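Local coordinates for putative ABC transporter amino acid-binding protein (Sinorhizobium meliloti, PDB 2Q88) that binds the compatible solute ectoine, and also recognises hydroxyectoine, as the substrate-binding component of an ABC transporter linked to osmoprotection, at residues 85-89 against 90-94; 103-106 against 107-111; 159-163 against 164-168; 171-174 against 175-178; 230-233 against 234-238. All blocks are in the same frame, centred on the assembly; numbering follows the deposited sequence.

Contact 1 of 5, residues 85-89 against 90-94. With 4CS ((4S)-2-methyl-1,4,5,6-tetrahydropyrimidine-4-carboxylic acid), chain F.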
# COMPACT_ATOMS: atom_id res chain seq x y z
N GLU A 85 5.92 10.22 9.63
CA GLU A 85 6.45 9.16 10.52
C GLU A 85 7.19 8.04 9.81
O GLU A 85 8.21 7.56 10.30
CB GLU A 85 5.33 8.54 11.36
CG GLU A 85 3.98 8.49 10.67
CD GLU A 85 3.20 9.77 10.90
OE1 GLU A 85 3.08 10.58 9.95
OE2 GLU A 85 2.73 9.98 12.04
N ARG A 86 6.65 7.61 8.67
CA ARG A 86 7.29 6.56 7.89
C ARG A 86 8.51 7.10 7.17
O ARG A 86 9.52 6.42 7.09
CB ARG A 86 6.31 5.98 6.87
CG ARG A 86 5.10 5.29 7.48
CD ARG A 86 4.14 4.75 6.41
NE ARG A 86 3.07 3.97 7.00
CZ ARG A 86 2.08 3.40 6.32
NH1 ARG A 86 2.00 3.55 4.99
NH2 ARG A 86 1.16 2.69 6.96
N CYS A 87 8.40 8.32 6.65
CA CYS A 87 9.50 9.00 5.97
C CYS A 87 10.73 9.16 6.85
O CYS A 87 11.86 9.13 6.35
CB CYS A 87 9.03 10.35 5.43
SG CYS A 87 7.77 10.17 4.15
N ALA A 88 10.52 9.29 8.16
CA ALA A 88 11.61 9.40 9.13
C ALA A 88 12.34 8.07 9.37
O ALA A 88 13.47 8.08 9.84
CB ALA A 88 11.08 9.95 10.44
N ALA A 89 11.69 6.95 9.05
CA ALA A 89 12.19 5.61 9.37
C ALA A 89 12.85 4.91 8.18
O ALA A 89 13.66 4.01 8.37
CB ALA A 89 11.06 4.73 9.91
N VAL A 90 12.48 5.32 6.97
CA VAL A 90 12.96 4.69 5.73
C VAL A 90 13.39 5.73 4.69
O VAL A 90 13.04 6.90 4.80
CB VAL A 90 11.87 3.79 5.10
CG1 VAL A 90 11.48 2.67 6.04
CG2 VAL A 90 10.64 4.60 4.73
N ALA A 91 14.14 5.28 3.69
CA ALA A 91 14.48 6.11 2.53
C ALA A 91 13.55 5.74 1.37
O ALA A 91 13.72 4.70 0.75
CB ALA A 91 15.93 5.89 2.15
N TYR A 92 12.58 6.60 1.11
CA TYR A 92 11.58 6.41 0.06
C TYR A 92 12.08 6.86 -1.29
O TYR A 92 12.84 7.83 -1.40
CB TYR A 92 10.33 7.23 0.38
CG TYR A 92 9.25 6.51 1.17
CD1 TYR A 92 8.53 5.46 0.61
CD2 TYR A 92 8.90 6.94 2.44
CE1 TYR A 92 7.51 4.82 1.32
CE2 TYR A 92 7.89 6.31 3.17
CZ TYR A 92 7.21 5.26 2.61
OH TYR A 92 6.21 4.65 3.33
N SER A 93 11.64 6.17 -2.33
CA SER A 93 11.77 6.66 -3.69
C SER A 93 10.78 7.79 -3.89
O SER A 93 10.03 8.14 -2.99
CB SER A 93 11.41 5.54 -4.67
OG SER A 93 10.01 5.31 -4.64
N GLN A 94 10.77 8.36 -5.09
CA GLN A 94 9.74 9.31 -5.51
C GLN A 94 8.39 8.57 -5.65
O GLN A 94 8.38 7.34 -5.64
CB GLN A 94 10.18 9.99 -6.82
CG GLN A 94 11.35 10.99 -6.62
CD GLN A 94 11.01 12.13 -5.67
OE1 GLN A 94 9.88 12.62 -5.63
NE2 GLN A 94 12.01 12.57 -4.90
O 4CS F . -0.76 1.61 5.30
C 4CS F . -0.73 1.58 4.07
OXT 4CS F . 0.25 2.01 3.46
CA 4CS F . -1.93 1.04 3.30
CB 4CS F . -2.55 -0.19 3.94
CAD 4CS F . -3.77 -0.63 3.13
NAG 4CS F . -3.36 -0.87 1.72
CAI 4CS F . -2.28 -0.18 1.15
CAA 4CS F . -1.87 -0.45 -0.31
N 4CS F . -1.54 0.74 1.91
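Arg-86 and Tyr-92 meet across the turn that leads from helix 84-87 into strand 91-92. Packing joins the two side chains: Arg-86 CD lies 3.7 Å from Tyr-92 OH, and Arg-86 CB sits near the plane of the ring at its edge. Cys-87 SG approaches the same ring obliquely, 3.8 Å from Tyr-92 CD2. This is a Cys sulfur-aromatic contact made by a sulfur already joined to Cys-254 in a disulfide. Val-90 CG2 covers part of one face, 3.5 Å above the Tyr-92 plane and offset toward the rim.

Among the hydrogen bonds, Arg-86 O accepts from Ala-89 N at 3.0 Å and from Val-90 N at 3.2 Å, which closes the turn. The Arg-86 chain is extended from CG to NE, carrying the guanidinium to the ectoine carboxylate. Arg-86 NH1 donates to ectoine OXT and Arg-86 NH2 to ectoine O, each at 2.8 Å, with angles of 164° and 170°. Arg-86 NH1 also reaches Phe-81 O, and Tyr-92 OH is held by Leu-80 O. Cys-87 O and Val-90 O, two neighbouring acceptors, both accept from Lys-209 NZ.

Ile-65 and Leu-68 of helix 64-69 cover Arg-86 and Val-90 respectively, while strand 206-207 pairs with strand 91-92 and helix 212-228 packs on Ala-91 and Ser-93.

Contact 2 of 5, residues 103-106 against 107-111; sequences FALK and KGNPL
Lys-106 and Asn-109 are the ends of a type II beta turn, closed by a hydrogen bond of 2.8 Å from Asn-109 N to Lys-106 O. Its two corner residues are Lys-107 and Gly-108. Gly-108 has a phi of 90°, and a side chain in that conformation would press on the carbonyl O of the residue before, so the backbone alone accounts for a glycine. Asn-109, like Gly-108, has positive phi (47°), and Pro-110 follows it. Strand 103-106 thus ends abruptly, and the segment 107-111 folds back beside its last two residues.

Among the side chains, Leu-105 and Asn-109 carry the main contact. The amide of Asn-109 lies across the isobutyl group: ND2 is 3.5 Å from Leu-105 CD2, and OD1 is 3.7 Å from Leu-105 CG. Asn-109 CG is swung opposite the backbone N (chi1 -169°), and the polar end is held by Leu-113 O, which accepts from ND2. Pro-110 supplies the second contact, its CD lying 3.9 Å from Lys-106 CB and 3.6 Å from Lys-106 O. Beyond CB, Lys-106 bends and leads away, its NZ making a weak hydrogen bond to Gln-163 O.

Glu-190 fixes the turn from outside by accepting from Gly-108 N. The whole is a surface turn at the end of strand 98-106, which runs antiparallel to both strand 169-173 and strand 189-192, consistent with the mixed sheet of a type II periplasmic binding protein lobe.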
# COMPACT_ATOMS: atom_id res chain seq x y z
N PHE A 103 -14.52 2.60 1.99
CA PHE A 103 -15.20 1.71 2.93
C PHE A 103 -15.99 0.66 2.17
O PHE A 103 -16.64 0.98 1.16
CB PHE A 103 -16.26 2.46 3.74
CG PHE A 103 -15.73 3.39 4.79
CD1 PHE A 103 -14.44 3.30 5.26
CD2 PHE A 103 -16.59 4.34 5.35
CE1 PHE A 103 -13.98 4.18 6.28
CE2 PHE A 103 -16.15 5.19 6.35
CZ PHE A 103 -14.84 5.12 6.81
N ALA A 104 -15.95 -0.57 2.67
CA ALA A 104 -16.90 -1.61 2.31
C ALA A 104 -17.90 -1.69 3.46
O ALA A 104 -17.50 -1.81 4.62
CB ALA A 104 -16.19 -2.94 2.12
N LEU A 105 -19.18 -1.62 3.12
CA LEU A 105 -20.27 -1.38 4.06
C LEU A 105 -21.42 -2.34 3.77
O LEU A 105 -21.50 -2.92 2.69
CB LEU A 105 -20.76 0.07 3.85
CG LEU A 105 -20.55 1.27 4.79
CD1 LEU A 105 -19.64 1.01 5.97
CD2 LEU A 105 -20.11 2.49 4.03
N LYS A 106 -22.34 -2.48 4.73
CA LYS A 106 -23.58 -3.20 4.48
C LYS A 106 -24.46 -2.41 3.51
O LYS A 106 -24.51 -1.18 3.57
CB LYS A 106 -24.31 -3.48 5.79
CG LYS A 106 -23.71 -4.65 6.57
CD LYS A 106 -23.95 -5.96 5.84
CE LYS A 106 -23.60 -7.16 6.70
NZ LYS A 106 -24.18 -8.39 6.13
N LYS A 107 -25.15 -3.12 2.62
CA LYS A 107 -25.99 -2.49 1.59
C LYS A 107 -26.97 -1.53 2.25
O LYS A 107 -27.61 -1.88 3.24
CB LYS A 107 -26.75 -3.55 0.79
CG LYS A 107 -27.49 -3.01 -0.44
CD LYS A 107 -28.67 -3.90 -0.81
CE LYS A 107 -29.54 -3.25 -1.87
NZ LYS A 107 -30.99 -3.49 -1.62
N GLY A 108 -27.07 -0.32 1.71
CA GLY A 108 -27.92 0.73 2.28
C GLY A 108 -27.20 1.59 3.30
O GLY A 108 -27.72 2.64 3.69
N ASN A 109 -26.01 1.16 3.73
CA ASN A 109 -25.22 1.88 4.75
C ASN A 109 -26.11 2.27 5.95
O ASN A 109 -26.36 3.46 6.20
CB ASN A 109 -24.52 3.09 4.12
CG ASN A 109 -23.48 3.73 5.03
OD1 ASN A 109 -23.28 3.30 6.16
ND2 ASN A 109 -22.80 4.75 4.52
N PRO A 110 -26.60 1.26 6.69
CA PRO A 110 -27.61 1.45 7.72
C PRO A 110 -27.15 2.33 8.88
O PRO A 110 -27.96 2.98 9.53
CB PRO A 110 -27.86 0.03 8.23
CG PRO A 110 -26.61 -0.69 7.92
CD PRO A 110 -26.20 -0.15 6.58
N LEU A 111 -25.84 2.36 9.12
CA LEU A 111 -25.28 3.16 10.20
C LEU A 111 -24.87 4.55 9.73
O LEU A 111 -24.37 5.35 10.52
CB LEU A 111 -24.11 2.42 10.84
CG LEU A 111 -24.37 1.52 12.05
CD1 LEU A 111 -25.69 0.77 12.00
CD2 LEU A 111 -23.21 0.57 12.26

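Contact 3 of 5, residues 159-163 against 164-168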
# COMPACT_ATOMS: atom_id res chain seq x y z
N LEU A 159 -13.91 -9.00 4.16
CA LEU A 159 -15.24 -9.18 3.57
C LEU A 159 -16.06 -10.21 4.34
O LEU A 159 -17.25 -10.00 4.59
CB LEU A 159 -15.13 -9.57 2.10
CG LEU A 159 -16.25 -9.04 1.21
CD1 LEU A 159 -16.11 -7.54 1.00
CD2 LEU A 159 -16.16 -9.75 -0.11
N LYS A 160 -15.43 -11.31 4.72
CA LYS A 160 -16.10 -12.34 5.52
C LYS A 160 -16.55 -11.81 6.89
O LYS A 160 -17.65 -12.11 7.35
CB LYS A 160 -15.21 -13.59 5.64
CG LYS A 160 -15.88 -14.84 6.22
CD LYS A 160 -17.08 -15.31 5.39
CE LYS A 160 -17.72 -16.53 6.02
NZ LYS A 160 -19.19 -16.56 5.78
N MET A 161 -15.71 -10.99 7.53
CA MET A 161 -16.07 -10.37 8.80
C MET A 161 -17.24 -9.39 8.69
O MET A 161 -18.07 -9.31 9.58
CB MET A 161 -14.88 -9.62 9.38
CG MET A 161 -14.13 -10.38 10.42
SD MET A 161 -12.78 -9.37 11.02
CE MET A 161 -11.38 -10.35 10.48
N LEU A 162 -17.26 -8.65 7.59
CA LEU A 162 -18.33 -7.71 7.26
C LEU A 162 -19.63 -8.48 7.02
O LEU A 162 -20.66 -8.15 7.60
CB LEU A 162 -17.95 -6.94 5.99
CG LEU A 162 -18.27 -5.47 5.76
CD1 LEU A 162 -18.58 -5.29 4.29
CD2 LEU A 162 -19.41 -4.94 6.63
N GLN A 163 -19.56 -9.49 6.17
CA GLN A 163 -20.69 -10.38 5.90
C GLN A 163 -21.24 -11.06 7.16
O GLN A 163 -22.46 -11.15 7.34
CB GLN A 163 -20.29 -11.45 4.87
CG GLN A 163 -20.02 -10.91 3.46
CD GLN A 163 -19.30 -11.92 2.55
OE1 GLN A 163 -18.82 -12.96 3.01
NE2 GLN A 163 -19.23 -11.61 1.26
N ASP A 164 -20.35 -11.53 8.03
CA ASP A 164 -20.71 -12.21 9.28
C ASP A 164 -21.25 -11.29 10.36
O ASP A 164 -21.86 -11.76 11.32
CB ASP A 164 -19.51 -12.96 9.85
CG ASP A 164 -19.25 -14.26 9.13
OD1 ASP A 164 -19.99 -14.57 8.18
OD2 ASP A 164 -18.31 -15.03 9.45
N GLY A 165 -20.99 -9.99 10.23
CA GLY A 165 -21.38 -9.02 11.25
C GLY A 165 -20.38 -8.80 12.38
O GLY A 165 -20.75 -8.26 13.42
N ARG A 166 -19.13 -9.21 12.19
CA ARG A 166 -18.09 -8.98 13.19
C ARG A 166 -17.53 -7.55 13.11
O ARG A 166 -16.99 -7.02 14.10
CB ARG A 166 -16.97 -10.02 13.06
CG ARG A 166 -17.44 -11.48 13.25
CD ARG A 166 -18.16 -11.73 14.56
NE ARG A 166 -18.88 -13.00 14.59
CZ ARG A 166 -19.47 -13.50 15.68
NH1 ARG A 166 -19.42 -12.84 16.83
NH2 ARG A 166 -20.10 -14.67 15.62
N ILE A 167 -17.68 -6.93 11.94
CA ILE A 167 -17.38 -5.51 11.76
C ILE A 167 -18.53 -4.83 10.99
O ILE A 167 -19.32 -5.50 10.33
CB ILE A 167 -16.01 -5.30 11.04
CG1 ILE A 167 -15.99 -6.01 9.68
CG2 ILE A 167 -14.85 -5.77 11.93
CD1 ILE A 167 -14.70 -5.80 8.90
N ASP A 168 -18.60 -3.51 11.09
CA ASP A 168 -19.61 -2.74 10.35
C ASP A 168 -19.07 -2.09 9.08
O ASP A 168 -19.83 -1.70 8.19
CB ASP A 168 -20.20 -1.68 11.26
CG ASP A 168 -20.88 -2.27 12.47
OD1 ASP A 168 -21.95 -2.89 12.30
OD2 ASP A 168 -20.41 -2.18 13.62
O HOH W 1 -21.80 -6.17 9.58
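Asp-164 packs back on Lys-160 one turn earlier, and its side chain meets that residue with every atom. Its CB lies 3.2 Å from Lys-160 O, the carbonyl to which Asp-164 N also donates. CG, opposite the carbonyl carbon (chi1 -77°), keeps the same distance from that oxygen. Both carboxylate oxygens of Asp-164 lie near Lys-160 CE, OD1 at 3.7 Å and OD2 at 3.8 Å, but OD1 alone makes the salt bridge, 3.2 Å from Lys-160 NZ. The ammonium comes from the syn side, 19° out of the carboxylate plane.

Here helix 155-164 stops in a Schellman motif. Arg-166 N donates to Met-161 O at 2.8 Å, and Gly-165 N donates to Leu-162 O at 3.2 Å from above the carbonyl plane. Gly-165, the first residue to leave helical angles, has a positive phi of 87°. Met-161 O also receives a weak bond from Ile-167 N.

On the apolar side of the turn, Met-161 CG lies 3.9 Å from Arg-166 CB, the two side chains crossing at about a right angle. Ile-167 CG1 reaches back to Met-161 CB at 3.8 Å and touches Leu-162 CB more loosely. A water donates to both Leu-162 O and Ile-167 O, tying the last turn to the chain that leads into strand 169-173. Just before that strand, Asp-168 OD2 accepts from Lys-126 N.

Contact 4 of 5, residues 171-174 against 175-178; sequences SLPV and LSIN. With 4CS ((4S)-2-methyl-1,4,5,6-tetrahydropyrimidine-4-carboxylic acid), chain F.
Pro-173 O accepts from Ile-177 N at 2.9 Å (N-H...O angle 165°) where strand 169-173 passes into helix 174-184, with Pro-173 at the N-cap position; Val-174 O then accepts from Asn-178 N.

Leu-172 and Ile-177 make the principal apolar contact. Their side chains meet obliquely, Leu-172 CB lying 3.6 Å from Ile-177 CG1 and 3.7 Å from Ile-177 CD1. Further out, Leu-172 CD1 touches Ser-176 CB at 3.9 Å. Ile-177 reaches Leu-172 because CG1 stands opposite the carbonyl carbon (chi1 -75°), on the side of the backbone N. Val-174 and Asn-178 lie side by side and point the same way, with Val-174 CG1 3.6 Å from Asn-178 ND2.

The proline ring is turned to the ligand. Pro-173 CD is 3.4 Å from ectoine NAG, and Pro-173 CG is 3.8 Å from ectoine CAI, so the pyrrolidine covers the ring nitrogen by van der Waals contact. Ser-176 acts in the second shell: its OG is hydrogen-bonded to Glu-22 OE2, which itself bonds to the ligand, and this is consistent with the first turn of the helix positioning Glu-22. Asp-99 OD2 meanwhile accepts from Leu-175 N in that same turn.

Strands 169-173 and 189-192 both run antiparallel to strand 98-106, and helix 174-184 joins them, making a beta-alpha-beta crossover whose first strand-to-helix turn lines the ectoine site.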
# COMPACT_ATOMS: atom_id res chain seq x y z
N SER A 171 -12.10 -1.08 5.71
CA SER A 171 -11.47 0.02 5.00
C SER A 171 -10.14 -0.39 4.37
O SER A 171 -9.28 -0.94 5.05
CB SER A 171 -11.28 1.21 5.93
OG SER A 171 -10.82 2.34 5.21
N LEU A 172 -10.02 -0.11 3.07
CA LEU A 172 -8.80 -0.27 2.26
C LEU A 172 -8.80 0.87 1.24
O LEU A 172 -9.80 1.59 1.14
CB LEU A 172 -8.82 -1.61 1.51
CG LEU A 172 -8.56 -2.92 2.26
CD1 LEU A 172 -8.52 -4.06 1.29
CD2 LEU A 172 -7.27 -2.85 3.05
N PRO A 173 -7.71 1.04 0.49
CA PRO A 173 -7.72 1.94 -0.66
C PRO A 173 -8.83 1.62 -1.65
O PRO A 173 -9.20 0.46 -1.83
CB PRO A 173 -6.33 1.71 -1.29
CG PRO A 173 -5.48 1.35 -0.13
CD PRO A 173 -6.37 0.43 0.69
N VAL A 174 -9.40 2.67 -2.26
CA VAL A 174 -10.45 2.56 -3.28
C VAL A 174 -10.22 1.42 -4.27
O VAL A 174 -11.09 0.58 -4.47
CB VAL A 174 -10.60 3.90 -4.04
CG1 VAL A 174 -11.56 3.77 -5.23
CG2 VAL A 174 -11.08 4.99 -3.08
N LEU A 175 -9.05 1.39 -4.90
CA LEU A 175 -8.78 0.35 -5.89
C LEU A 175 -8.81 -1.07 -5.31
O LEU A 175 -9.25 -1.99 -6.00
CB LEU A 175 -7.47 0.62 -6.62
CG LEU A 175 -7.50 1.79 -7.60
CD1 LEU A 175 -6.07 2.20 -7.92
CD2 LEU A 175 -8.23 1.42 -8.90
N SER A 176 -8.34 -1.22 -4.07
CA SER A 176 -8.34 -2.53 -3.39
C SER A 176 -9.75 -2.99 -3.01
O SER A 176 -10.08 -4.17 -3.15
CB SER A 176 -7.49 -2.48 -2.11
OG SER A 176 -6.16 -2.06 -2.37
N ILE A 177 -10.56 -2.05 -2.50
CA ILE A 177 -11.94 -2.36 -2.12
C ILE A 177 -12.74 -2.74 -3.37
O ILE A 177 -13.42 -3.76 -3.38
CB ILE A 177 -12.60 -1.18 -1.35
CG1 ILE A 177 -12.08 -1.08 0.10
CG2 ILE A 177 -14.11 -1.30 -1.32
CD1 ILE A 177 -12.40 -2.32 1.01
N ASN A 178 -12.64 -1.92 -4.42
CA ASN A 178 -13.36 -2.19 -5.68
C ASN A 178 -13.01 -3.54 -6.30
O ASN A 178 -13.88 -4.26 -6.79
CB ASN A 178 -13.12 -1.08 -6.70
CG ASN A 178 -13.93 0.18 -6.42
OD1 ASN A 178 -14.94 0.16 -5.72
ND2 ASN A 178 -13.49 1.29 -7.00
O 4CS F . -0.76 1.61 5.30
C 4CS F . -0.73 1.58 4.07
OXT 4CS F . 0.25 2.01 3.46
CA 4CS F . -1.93 1.04 3.30
CB 4CS F . -2.55 -0.19 3.94
CAD 4CS F . -3.77 -0.63 3.13
NAG 4CS F . -3.36 -0.87 1.72
CAI 4CS F . -2.28 -0.18 1.15
CAA 4CS F . -1.87 -0.45 -0.31
N 4CS F . -1.54 0.74 1.91

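Contact 5 of 5, residues 230-233 against 234-238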
# COMPACT_ATOMS: atom_id res chain seq x y z
N GLU A 230 6.63 4.80 -19.97
CA GLU A 230 6.62 3.39 -19.62
C GLU A 230 6.02 3.16 -18.23
O GLU A 230 5.37 2.15 -17.98
CB GLU A 230 8.03 2.80 -19.71
CG GLU A 230 8.11 1.29 -19.53
CD GLU A 230 7.40 0.50 -20.63
OE1 GLU A 230 7.28 1.00 -21.78
OE2 GLU A 230 6.98 -0.64 -20.35
N PHE A 231 6.25 4.13 -17.33
CA PHE A 231 5.62 4.17 -16.00
C PHE A 231 4.10 4.01 -16.10
O PHE A 231 3.52 3.12 -15.48
CB PHE A 231 6.04 5.46 -15.29
CG PHE A 231 5.35 5.73 -13.97
CD1 PHE A 231 5.62 4.95 -12.85
CD2 PHE A 231 4.48 6.80 -13.85
CE1 PHE A 231 4.99 5.23 -11.62
CE2 PHE A 231 3.85 7.09 -12.63
CZ PHE A 231 4.11 6.30 -11.52
N ALA A 232 3.46 4.87 -16.90
CA ALA A 232 2.02 4.80 -17.13
C ALA A 232 1.60 3.46 -17.72
O ALA A 232 0.58 2.91 -17.32
CB ALA A 232 1.54 5.95 -18.01
N LYS A 233 2.40 2.92 -18.64
CA LYS A 233 2.06 1.64 -19.29
C LYS A 233 2.03 0.49 -18.28
O LYS A 233 1.27 -0.47 -18.45
CB LYS A 233 3.03 1.30 -20.43
CG LYS A 233 2.91 2.20 -21.64
CD LYS A 233 1.46 2.40 -22.06
CE LYS A 233 1.36 3.09 -23.41
NZ LYS A 233 2.00 4.43 -23.37
N ILE A 234 2.84 0.60 -17.23
CA ILE A 234 2.89 -0.45 -16.21
C ILE A 234 1.73 -0.33 -15.21
O ILE A 234 1.03 -1.31 -14.95
CB ILE A 234 4.26 -0.46 -15.49
CG1 ILE A 234 5.37 -0.96 -16.44
CG2 ILE A 234 4.20 -1.34 -14.24
CD1 ILE A 234 6.79 -0.67 -15.93
N ILE A 235 1.54 0.86 -14.65
CA ILE A 235 0.59 1.02 -13.53
C ILE A 235 -0.87 1.27 -13.94
O ILE A 235 -1.80 0.87 -13.22
CB ILE A 235 1.06 2.09 -12.51
CG1 ILE A 235 0.91 3.51 -13.08
CG2 ILE A 235 2.49 1.81 -12.06
CD1 ILE A 235 1.06 4.61 -12.03
N GLU A 236 -1.08 1.93 -15.07
CA GLU A 236 -2.44 2.29 -15.46
C GLU A 236 -3.40 1.12 -15.79
O GLU A 236 -4.59 1.22 -15.48
CB GLU A 236 -2.45 3.42 -16.51
CG GLU A 236 -1.74 4.68 -16.00
CD GLU A 236 -2.20 5.96 -16.65
OE1 GLU A 236 -2.43 5.97 -17.88
OE2 GLU A 236 -2.34 6.98 -15.92
N PRO A 237 -2.92 0.01 -16.36
CA PRO A 237 -3.75 -1.21 -16.46
C PRO A 237 -4.27 -1.73 -15.11
O PRO A 237 -5.25 -2.48 -15.09
CB PRO A 237 -2.78 -2.22 -17.06
CG PRO A 237 -1.90 -1.40 -17.90
CD PRO A 237 -1.62 -0.21 -17.01
N TYR A 238 -3.62 -1.36 -14.01
CA TYR A 238 -4.09 -1.72 -12.67
C TYR A 238 -5.08 -0.71 -12.08
O TYR A 238 -5.67 -0.96 -11.01
CB TYR A 238 -2.90 -1.87 -11.72
CG TYR A 238 -2.06 -3.11 -11.95
CD1 TYR A 238 -2.53 -4.36 -11.57
CD2 TYR A 238 -0.80 -3.02 -12.54
CE1 TYR A 238 -1.77 -5.50 -11.76
CE2 TYR A 238 -0.02 -4.17 -12.73
CZ TYR A 238 -0.52 -5.40 -12.34
OH TYR A 238 0.23 -6.56 -12.51
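Phe-231 and Ile-235 stand one helical turn apart, an i to i+4 pair on the buried side of helix 230-235, just before it tightens into a 3-10 turn at 236-238. The two side chains meet with the methyl over the ring: Ile-235 CD1 lies over one face of Phe-231, 3.5 Å from CZ and 3.8 Å from CE2, so it covers the outer end of the ring and not its root. In Ile-235, CG1 occupies the crowded position between backbone N and carbonyl carbon (chi1 73°), and this sends CD1 back toward the preceding turn. Lys-226 adds a cation-pi contact to the same ring, and helix 242-246 packs on it through Ala-242, Ala-245 and Met-246.

Glu-236 folds back along Ala-232, its CD lying 4.0 Å from Ala-232 CB; its OE2 accepts from Ala-242 N. Ile-234 is turned another way, with CG1 3.5 Å from Glu-230 O, and its side chain packs on Asp-40 and Val-41 of helix 37-48.

The backbone bonds keep the residues in helical phase. Ile-235 N donates to Phe-231 O and Glu-236 N to Ala-232 O, whereas Ile-234 N is shared between Glu-230 O and, weakly, Phe-231 O. The next bond of the series cannot form, since Pro-237 has no N-H to give: in its place the ring carbon Pro-237 CD lies 3.2 Å from Lys-233 O.

Overall arrangement
Contacts 1 and 4 both touch ectoine and lie on opposite sides of the chain's centre, their own centres about 23 Å apart and their nearest atoms about 9 Å apart: contact 1 brings Arg-86 to the ectoine carboxylate, contact 4 the covering ring of Pro-173. Contacts 2, 3 and 4 lie together on one side. Contact 2 touches contact 3 where Lys-106 CE comes 3.2 Å from Leu-162 O, and contact 4 where Phe-103 CD1 meets Ser-171 OG at 3.7 Å. Contact 3 leads directly along the chain into contact 4. Contact 5 touches contact 4 through Leu-175 CD2 and Tyr-238 O, 4.1 Å apart, its Ile-235 side chain about 13 Å from the ligand.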